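Local atomic coordinates of pullulanase (PDB entry 2YOC), a protein that hydrolyses alpha-1,6-glucosidic linkages in pullulan and related branched alpha-glucans, and is probably exported by a type 2 secretion system. Residues A37-Q41 and L104-S108; K63-L67 and Y99-P103; L122-L127 and V141-S146. One frame throughout, in Å; residues are numbered along the deposited sequence.

Contact 1: A37-Q41 and L104-S108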
loop_
_atom_site.group_PDB
_atom_site.type_symbol
_atom_site.label_atom_id
_atom_site.label_comp_id
_atom_site.label_asym_id
_atom_site.label_seq_id
_atom_site.Cartn_x
_atom_site.Cartn_y
_atom_site.Cartn_z
ATOM N N ALA B 37 -59.538 31.756 -20.010
ATOM C CA ALA B 37 -59.422 32.132 -18.596
ATOM C C ALA B 37 -60.336 33.305 -18.246
ATOM O O ALA B 37 -60.250 34.352 -18.885
ATOM C CB ALA B 37 -57.975 32.469 -18.260
ATOM N N VAL B 38 -61.226 33.108 -17.248
ATOM C CA VAL B 38 -62.194 34.125 -16.784
ATOM C C VAL B 38 -61.676 34.907 -15.524
ATOM O O VAL B 38 -60.529 34.678 -15.116
ATOM C CB VAL B 38 -63.691 33.647 -16.726
ATOM C CG1 VAL B 38 -64.060 32.749 -17.906
ATOM C CG2 VAL B 38 -64.073 32.992 -15.391
ATOM N N GLU B 39 -62.497 35.829 -14.935
ATOM C CA GLU B 39 -62.114 36.641 -13.762
ATOM C C GLU B 39 -61.730 35.846 -12.510
ATOM O O GLU B 39 -62.433 34.898 -12.136
ATOM C CB GLU B 39 -63.168 37.686 -13.424
ATOM C CG GLU B 39 -63.152 38.840 -14.386
ATOM C CD GLU B 39 -64.063 39.962 -13.963
ATOM O OE1 GLU B 39 -65.281 39.729 -13.786
ATOM O OE2 GLU B 39 -63.544 41.086 -13.799
ATOM N N ASN B 40 -60.615 36.263 -11.859
ATOM C CA ASN B 40 -60.031 35.680 -10.636
ATOM C C ASN B 40 -59.760 34.155 -10.718
ATOM O O ASN B 40 -59.988 33.409 -9.756
ATOM C CB ASN B 40 -60.831 36.087 -9.376
ATOM C CG ASN B 40 -60.020 36.794 -8.302
ATOM O OD1 ASN B 40 -59.286 37.764 -8.554
ATOM N ND2 ASN B 40 -60.191 36.360 -7.061
ATOM N N GLN B 41 -59.259 33.716 -11.895
ATOM C CA GLN B 41 -58.881 32.337 -12.238
ATOM C C GLN B 41 -58.019 32.272 -13.513
ATOM O O GLN B 41 -58.359 32.908 -14.512
ATOM C CB GLN B 41 -60.087 31.370 -12.313
ATOM C CG GLN B 41 -61.224 31.819 -13.216
ATOM C CD GLN B 41 -61.702 30.691 -14.084
ATOM O OE1 GLN B 41 -61.215 30.486 -15.198
ATOM N NE2 GLN B 41 -62.681 29.946 -13.604
ATOM N N LEU B 104 -57.679 32.055 -8.501
ATOM C CA LEU B 104 -56.832 33.149 -8.047
ATOM C C LEU B 104 -57.384 33.962 -6.890
ATOM O O LEU B 104 -58.585 33.938 -6.609
ATOM C CB LEU B 104 -56.495 34.072 -9.214
ATOM C CG LEU B 104 -55.232 33.724 -9.949
ATOM C CD1 LEU B 104 -55.468 33.660 -11.396
ATOM C CD2 LEU B 104 -54.197 34.696 -9.720
ATOM N N ASN B 105 -56.479 34.664 -6.203
ATOM C CA ASN B 105 -56.739 35.578 -5.097
ATOM C C ASN B 105 -56.847 36.994 -5.717
ATOM O O ASN B 105 -57.846 37.692 -5.513
ATOM C CB ASN B 105 -55.616 35.410 -4.035
ATOM C CG ASN B 105 -55.054 36.614 -3.287
ATOM O OD1 ASN B 105 -55.299 37.791 -3.590
ATOM N ND2 ASN B 105 -54.212 36.323 -2.307
ATOM N N LYS B 106 -55.835 37.374 -6.520
ATOM C CA LYS B 106 -55.744 38.653 -7.229
ATOM C C LYS B 106 -55.394 38.456 -8.721
ATOM O O LYS B 106 -54.546 37.617 -9.051
ATOM C CB LYS B 106 -54.748 39.625 -6.539
ATOM C CG LYS B 106 -53.321 39.100 -6.364
ATOM C CD LYS B 106 -52.374 40.155 -5.815
ATOM C CE LYS B 106 -50.939 39.676 -5.738
ATOM N NZ LYS B 106 -50.771 38.569 -4.751
ATOM N N GLU B 107 -56.036 39.256 -9.616
ATOM C CA GLU B 107 -55.802 39.235 -11.071
ATOM C C GLU B 107 -54.427 39.839 -11.459
ATOM O O GLU B 107 -54.016 39.735 -12.620
ATOM C CB GLU B 107 -56.951 39.930 -11.828
ATOM C CG GLU B 107 -58.222 39.104 -11.969
ATOM C CD GLU B 107 -59.197 39.595 -13.025
ATOM O OE1 GLU B 107 -59.396 40.827 -13.127
ATOM O OE2 GLU B 107 -59.754 38.749 -13.761
ATOM N N SER B 108 -53.734 40.470 -10.476
ATOM C CA SER B 108 -52.404 41.078 -10.589
ATOM C C SER B 108 -51.321 40.127 -10.007
ATOM O O SER B 108 -51.652 39.145 -9.342
ATOM C CB SER B 108 -52.389 42.421 -9.863
ATOM O OG SER B 108 -51.081 42.959 -9.777
#
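The backbone of residues 37-41 makes a type II beta turn from Val38 to Gln41. Glu39 has phi/psi of -59/135° and Asn40 of 53/41°. The positive phi of Asn40 is what the third position of such a turn requires. The turn leads into strand 41-46. Residues 104-108 leave strand 99-103, its antiparallel neighbour in one sheet of the N-terminal beta-sandwich domain. The contact therefore lies at one end of this strand pair, on the surface. CA atoms of Gln41 and Leu104 are 4.7 Å apart. Leu104 N donates to Asn40 O at 3.0 Å, which carries the pairing up to the turn.

Polar side chains bind the two loops further. The amide ND2 of Asn40 donates to Asn105 O at 3.1 Å. Leu104 O is even nearer to this ND2, at 2.9 Å, but the angle is too poor for a hydrogen bond. Glu107 also reaches back to the turn, and Asn40 N donates to its OE2 at 3.2 Å. The same carboxylate has a long, weak ion pair with Arg137. It also lies near a like charge, with Glu39 OE2 4.2 Å from Glu107 OE1. Lys106 turns away from the turn and forms a salt bridge with Asp74.

Leu104 is the buried residue here. It also packs on Ala42, Ala75 and Phe131. Toward the turn, Leu104 CD1 sits 3.6 Å from Gln41 C, the carbonyl carbon.

Contact 2: K63-L67 and Y99-P103; sequences KNLYL and YWVIP
Two strands, 63-67 and 99-103, face each other across a beta sandwich. Both are extended. Their axes approach to 8.8 Å and run in roughly the same direction, with a signed crossing angle of -33°. The nearest CA pairs are Lys63-Tyr99 at 9.7 Å, Leu65-Trp100 at 8.2 Å and Leu67-Ile102 at 9.0 Å. The strands share no hydrogen bonds; the contact is packing.

The centre is a CH-pi contact. Leu65 (chi1 m, chi2 t) places CG 3.4 Å from the centroid of the five-membered ring of Trp100 (chi1 -74°, chi2 -107°), almost on the ring normal. At the indole edge, Trp100 CZ2 lies 3.7 Å from Lys63 C and 3.7 Å from Asn64 N.

Apolar contacts continue the core. Leu65 CD1 meets Ile102 CD1 at 3.6 Å, and Leu67 CD1 meets Ile102 CG1 at 4.0 Å. Both Leu67 and Ile102 have chi1 m.

Strand 63-68 pairs with strand 110-117 in one sheet, and strand 99-103 pairs with strand 41-46 in the other.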
loop_
_atom_site.group_PDB
_atom_site.type_symbol
_atom_site.label_atom_id
_atom_site.label_comp_id
_atom_site.label_asym_id
_atom_site.label_seq_id
_atom_site.Cartn_x
_atom_site.Cartn_y
_atom_site.Cartn_z
ATOM N N LYS B 63 -51.113 13.270 -14.349
ATOM C CA LYS B 63 -50.764 14.683 -14.510
ATOM C C LYS B 63 -51.350 15.537 -13.390
ATOM O O LYS B 63 -52.541 15.423 -13.081
ATOM C CB LYS B 63 -51.204 15.200 -15.896
ATOM C CG LYS B 63 -50.127 15.140 -16.982
ATOM C CD LYS B 63 -49.730 13.723 -17.378
ATOM C CE LYS B 63 -48.726 13.711 -18.488
ATOM N NZ LYS B 63 -48.517 12.338 -19.001
ATOM N N ASN B 64 -50.494 16.371 -12.766
ATOM C CA ASN B 64 -50.851 17.253 -11.648
ATOM C C ASN B 64 -49.919 18.455 -11.509
ATOM O O ASN B 64 -48.742 18.374 -11.854
ATOM C CB ASN B 64 -50.887 16.469 -10.324
ATOM C CG ASN B 64 -49.586 15.782 -9.967
ATOM O OD1 ASN B 64 -49.077 14.929 -10.703
ATOM N ND2 ASN B 64 -49.047 16.103 -8.803
ATOM N N LEU B 65 -50.432 19.556 -10.962
ATOM C CA LEU B 65 -49.602 20.736 -10.757
ATOM C C LEU B 65 -49.303 20.941 -9.292
ATOM O O LEU B 65 -50.236 21.036 -8.489
ATOM C CB LEU B 65 -50.270 22.023 -11.272
ATOM C CG LEU B 65 -50.980 22.025 -12.601
ATOM C CD1 LEU B 65 -51.547 23.379 -12.858
ATOM C CD2 LEU B 65 -50.050 21.621 -13.743
ATOM N N TYR B 66 -48.011 21.067 -8.939
ATOM C CA TYR B 66 -47.668 21.425 -7.566
ATOM C C TYR B 66 -47.712 22.955 -7.543
ATOM O O TYR B 66 -46.840 23.617 -8.120
ATOM C CB TYR B 66 -46.308 20.864 -7.084
ATOM C CG TYR B 66 -45.973 21.279 -5.661
ATOM C CD1 TYR B 66 -46.594 20.672 -4.569
ATOM C CD2 TYR B 66 -45.057 22.295 -5.407
ATOM C CE1 TYR B 66 -46.312 21.073 -3.261
ATOM C CE2 TYR B 66 -44.761 22.696 -4.103
ATOM C CZ TYR B 66 -45.386 22.078 -3.033
ATOM O OH TYR B 66 -45.082 22.466 -1.749
ATOM N N LEU B 67 -48.794 23.497 -6.967
ATOM C CA LEU B 67 -49.049 24.932 -6.862
ATOM C C LEU B 67 -48.784 25.402 -5.425
ATOM O O LEU B 67 -49.079 24.665 -4.476
ATOM C CB LEU B 67 -50.466 25.242 -7.355
ATOM C CG LEU B 67 -50.711 24.960 -8.849
ATOM C CD1 LEU B 67 -52.099 24.423 -9.082
ATOM C CD2 LEU B 67 -50.470 26.187 -9.696
ATOM N N TYR B 99 -55.625 20.509 -19.306
ATOM C CA TYR B 99 -55.635 21.890 -18.839
ATOM C C TYR B 99 -56.085 21.949 -17.383
ATOM O O TYR B 99 -56.796 21.055 -16.913
ATOM C CB TYR B 99 -56.492 22.805 -19.736
ATOM C CG TYR B 99 -57.952 22.412 -19.820
ATOM C CD1 TYR B 99 -58.401 21.529 -20.799
ATOM C CD2 TYR B 99 -58.892 22.955 -18.948
ATOM C CE1 TYR B 99 -59.747 21.183 -20.898
ATOM C CE2 TYR B 99 -60.235 22.589 -19.015
ATOM C CZ TYR B 99 -60.660 21.712 -20.001
ATOM O OH TYR B 99 -61.985 21.367 -20.096
ATOM N N TRP B 100 -55.648 22.985 -16.669
ATOM C CA TRP B 100 -56.008 23.197 -15.274
ATOM C C TRP B 100 -56.585 24.587 -15.126
ATOM O O TRP B 100 -55.932 25.555 -15.520
ATOM C CB TRP B 100 -54.786 23.084 -14.370
ATOM C CG TRP B 100 -54.279 21.697 -14.158
ATOM C CD1 TRP B 100 -54.392 20.955 -13.021
ATOM C CD2 TRP B 100 -53.449 20.936 -15.054
ATOM N NE1 TRP B 100 -53.699 19.772 -13.155
ATOM C CE2 TRP B 100 -53.127 19.726 -14.400
ATOM C CE3 TRP B 100 -52.935 21.164 -16.345
ATOM C CZ2 TRP B 100 -52.330 18.741 -14.999
ATOM C CZ3 TRP B 100 -52.166 20.179 -16.943
ATOM C CH2 TRP B 100 -51.878 18.982 -16.277
ATOM N N VAL B 101 -57.797 24.701 -14.556
ATOM C CA VAL B 101 -58.407 26.000 -14.287
ATOM C C VAL B 101 -57.996 26.331 -12.839
ATOM O O VAL B 101 -58.520 25.735 -11.896
ATOM C CB VAL B 101 -59.940 26.004 -14.539
ATOM C CG1 VAL B 101 -60.573 27.326 -14.109
ATOM C CG2 VAL B 101 -60.249 25.724 -16.007
ATOM N N ILE B 102 -56.974 27.195 -12.684
ATOM C CA ILE B 102 -56.402 27.557 -11.383
ATOM C C ILE B 102 -57.118 28.754 -10.743
ATOM O O ILE B 102 -57.150 29.823 -11.352
ATOM C CB ILE B 102 -54.854 27.732 -11.460
ATOM C CG1 ILE B 102 -54.171 26.422 -11.896
ATOM C CG2 ILE B 102 -54.254 28.229 -10.135
ATOM C CD1 ILE B 102 -53.135 26.607 -12.892
ATOM N N PRO B 103 -57.664 28.602 -9.507
ATOM C CA PRO B 103 -58.343 29.744 -8.856
ATOM C C PRO B 103 -57.370 30.776 -8.283
ATOM O O PRO B 103 -56.361 30.425 -7.659
ATOM C CB PRO B 103 -59.189 29.085 -7.769
ATOM C CG PRO B 103 -58.444 27.822 -7.430
ATOM C CD PRO B 103 -57.680 27.393 -8.653
#

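Contact 3: L122-L127 and V141-S146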
loop_
_atom_site.group_PDB
_atom_site.type_symbol
_atom_site.label_atom_id
_atom_site.label_comp_id
_atom_site.label_asym_id
_atom_site.label_seq_id
_atom_site.Cartn_x
_atom_site.Cartn_y
_atom_site.Cartn_z
ATOM N N LEU B 122 -42.285 17.779 -14.955
ATOM C CA LEU B 122 -42.364 17.652 -16.417
ATOM C C LEU B 122 -41.562 18.782 -17.074
ATOM O O LEU B 122 -40.887 18.554 -18.075
ATOM C CB LEU B 122 -43.811 17.652 -16.917
ATOM C CG LEU B 122 -44.580 16.343 -16.757
ATOM C CD1 LEU B 122 -46.048 16.563 -16.989
ATOM C CD2 LEU B 122 -44.090 15.287 -17.723
ATOM N N ILE B 123 -41.617 19.993 -16.487
ATOM C CA ILE B 123 -40.828 21.147 -16.919
ATOM C C ILE B 123 -39.717 21.342 -15.881
ATOM O O ILE B 123 -40.008 21.520 -14.692
ATOM C CB ILE B 123 -41.697 22.409 -17.187
ATOM C CG1 ILE B 123 -42.404 22.277 -18.535
ATOM C CG2 ILE B 123 -40.873 23.696 -17.167
ATOM C CD1 ILE B 123 -43.849 22.294 -18.434
ATOM N N ASP B 124 -38.448 21.237 -16.349
ATOM C CA ASP B 124 -37.191 21.345 -15.585
ATOM C C ASP B 124 -37.158 22.530 -14.598
ATOM O O ASP B 124 -36.918 22.328 -13.401
ATOM C CB ASP B 124 -35.956 21.349 -16.529
ATOM C CG ASP B 124 -36.068 22.205 -17.787
ATOM O OD1 ASP B 124 -36.612 21.704 -18.802
ATOM O OD2 ASP B 124 -35.576 23.362 -17.769
ATOM N N SER B 125 -37.437 23.744 -15.106
ATOM C CA SER B 125 -37.480 24.991 -14.348
ATOM C C SER B 125 -38.839 25.198 -13.658
ATOM O O SER B 125 -39.881 24.742 -14.157
ATOM C CB SER B 125 -37.168 26.181 -15.259
ATOM O OG SER B 125 -38.122 26.366 -16.296
ATOM N N ASP B 126 -38.816 25.896 -12.500
ATOM C CA ASP B 126 -40.021 26.268 -11.766
ATOM C C ASP B 126 -40.638 27.434 -12.548
ATOM O O ASP B 126 -39.991 28.475 -12.727
ATOM C CB ASP B 126 -39.686 26.707 -10.327
ATOM C CG ASP B 126 -38.925 25.715 -9.471
ATOM O OD1 ASP B 126 -38.757 24.556 -9.908
ATOM O OD2 ASP B 126 -38.500 26.097 -8.361
ATOM N N LEU B 127 -41.850 27.236 -13.073
ATOM C CA LEU B 127 -42.522 28.269 -13.851
ATOM C C LEU B 127 -43.029 29.388 -12.955
ATOM O O LEU B 127 -43.423 29.146 -11.808
ATOM C CB LEU B 127 -43.692 27.690 -14.660
ATOM C CG LEU B 127 -43.394 26.537 -15.612
ATOM C CD1 LEU B 127 -44.676 25.780 -15.962
ATOM C CD2 LEU B 127 -42.686 27.023 -16.870
ATOM N N VAL B 141 -47.967 25.405 -22.022
ATOM C CA VAL B 141 -46.610 24.884 -21.785
ATOM C C VAL B 141 -46.425 23.471 -22.390
ATOM O O VAL B 141 -47.400 22.719 -22.511
ATOM C CB VAL B 141 -46.132 24.969 -20.297
ATOM C CG1 VAL B 141 -45.940 26.409 -19.846
ATOM C CG2 VAL B 141 -47.067 24.228 -19.345
ATOM N N ILE B 142 -45.179 23.130 -22.790
ATOM C CA ILE B 142 -44.815 21.814 -23.348
ATOM C C ILE B 142 -43.813 21.171 -22.382
ATOM O O ILE B 142 -43.009 21.893 -21.793
ATOM C CB ILE B 142 -44.213 21.894 -24.782
ATOM C CG1 ILE B 142 -44.894 22.954 -25.667
ATOM C CG2 ILE B 142 -44.219 20.519 -25.460
ATOM C CD1 ILE B 142 -43.940 23.575 -26.698
ATOM N N ALA B 143 -43.846 19.833 -22.222
ATOM C CA ALA B 143 -42.935 19.121 -21.317
ATOM C C ALA B 143 -41.448 19.299 -21.659
ATOM O O ALA B 143 -41.052 19.116 -22.813
ATOM C CB ALA B 143 -43.295 17.647 -21.246
ATOM N N GLY B 144 -40.671 19.706 -20.645
ATOM C CA GLY B 144 -39.231 19.969 -20.719
ATOM C C GLY B 144 -38.836 21.222 -21.487
ATOM O O GLY B 144 -37.652 21.421 -21.773
ATOM N N ASN B 145 -39.826 22.085 -21.800
ATOM C CA ASN B 145 -39.685 23.300 -22.605
ATOM C C ASN B 145 -39.287 24.553 -21.836
ATOM O O ASN B 145 -38.687 25.440 -22.448
ATOM C CB ASN B 145 -40.957 23.548 -23.422
ATOM C CG ASN B 145 -40.791 24.436 -24.630
ATOM O OD1 ASN B 145 -41.054 25.634 -24.577
ATOM N ND2 ASN B 145 -40.412 23.858 -25.763
ATOM N N SER B 146 -39.634 24.653 -20.517
ATOM C CA SER B 146 -39.352 25.809 -19.627
ATOM C C SER B 146 -40.068 27.104 -20.025
ATOM O O SER B 146 -40.258 27.980 -19.174
ATOM C CB SER B 146 -37.851 26.069 -19.486
ATOM O OG SER B 146 -37.208 25.108 -18.666
#
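Leu122 begins the approach of the two loops. Leu122 CA is 5.1 Å from Ala143 CA, and Leu122 CD2 touches Ala143 CB at 4.3 Å. The carbonyl O of Leu122 accepts a weak hydrogen bond from Gly144 N, at 2.8 Å but with a bent angle of 125°. Gly144 is the third residue of a type II beta turn from Ile142 to Asn145. Its phi of 72° favours glycine, and the turn is closed by Asn145 N donating to Ile142 O at 3.2 Å.

Ile123 lies against this turn. Its CG1 is 3.3 Å from Ile142 O, its CD1 meets Val141 CG2 at 3.9 Å, and its CG2 rests on Ser146 CA at 3.6 Å. Asp124 is exposed. Its OD2 comes within 2.6 Å of Ser146 OG, while OD1 and Gly144 O, both acceptors, are 3.2 Å apart. Ser125 points toward the second segment and shares a hydrogen bond with Ser146, OG to OG at 2.8 Å. The next residue, Asp126, faces the second subunit, where it hydrogen-bonds to Thr119 of that chain. Leu127 turns back inward. Its CD1 packs on Val141 CG1 at 4.1 Å, and its CD2 lies 3.5 Å from Ser146 O.

Residues 122-127 lead into strand 127-130 of one sheet, and residues 141-146 leave strand 138-141 of the other. Leu127 and Val141 both also touch Val148. Strands 127-130 and 138-141 are each outermost in their sheet within this chain. The contact thus joins the two sheets of the beta sandwich through their edge strands and adjoining loops.

Overall arrangement
All three contacts belong to the N-terminal beta sandwich. Contact 2 is part of its inter-sheet core. Contact 1 joins loops at the end of a strand pair, and contact 3 joins loops that adjoin edge strands of the two sheets. Contact 2 lies about 14 Å from each of the others, centre to centre. Contacts 1 and 3 are about 22 Å apart between centres. Gln41 NE2 meets Val101 CG1 at 3.4 Å, linking contacts 1 and 2. Lys63 CE meets Leu122 CD1 at 4.2 Å, linking contacts 2 and 3. The contacts include no calcium ligands and no part of the eight-stranded parallel barrel, which in related glycosidases carries the active site.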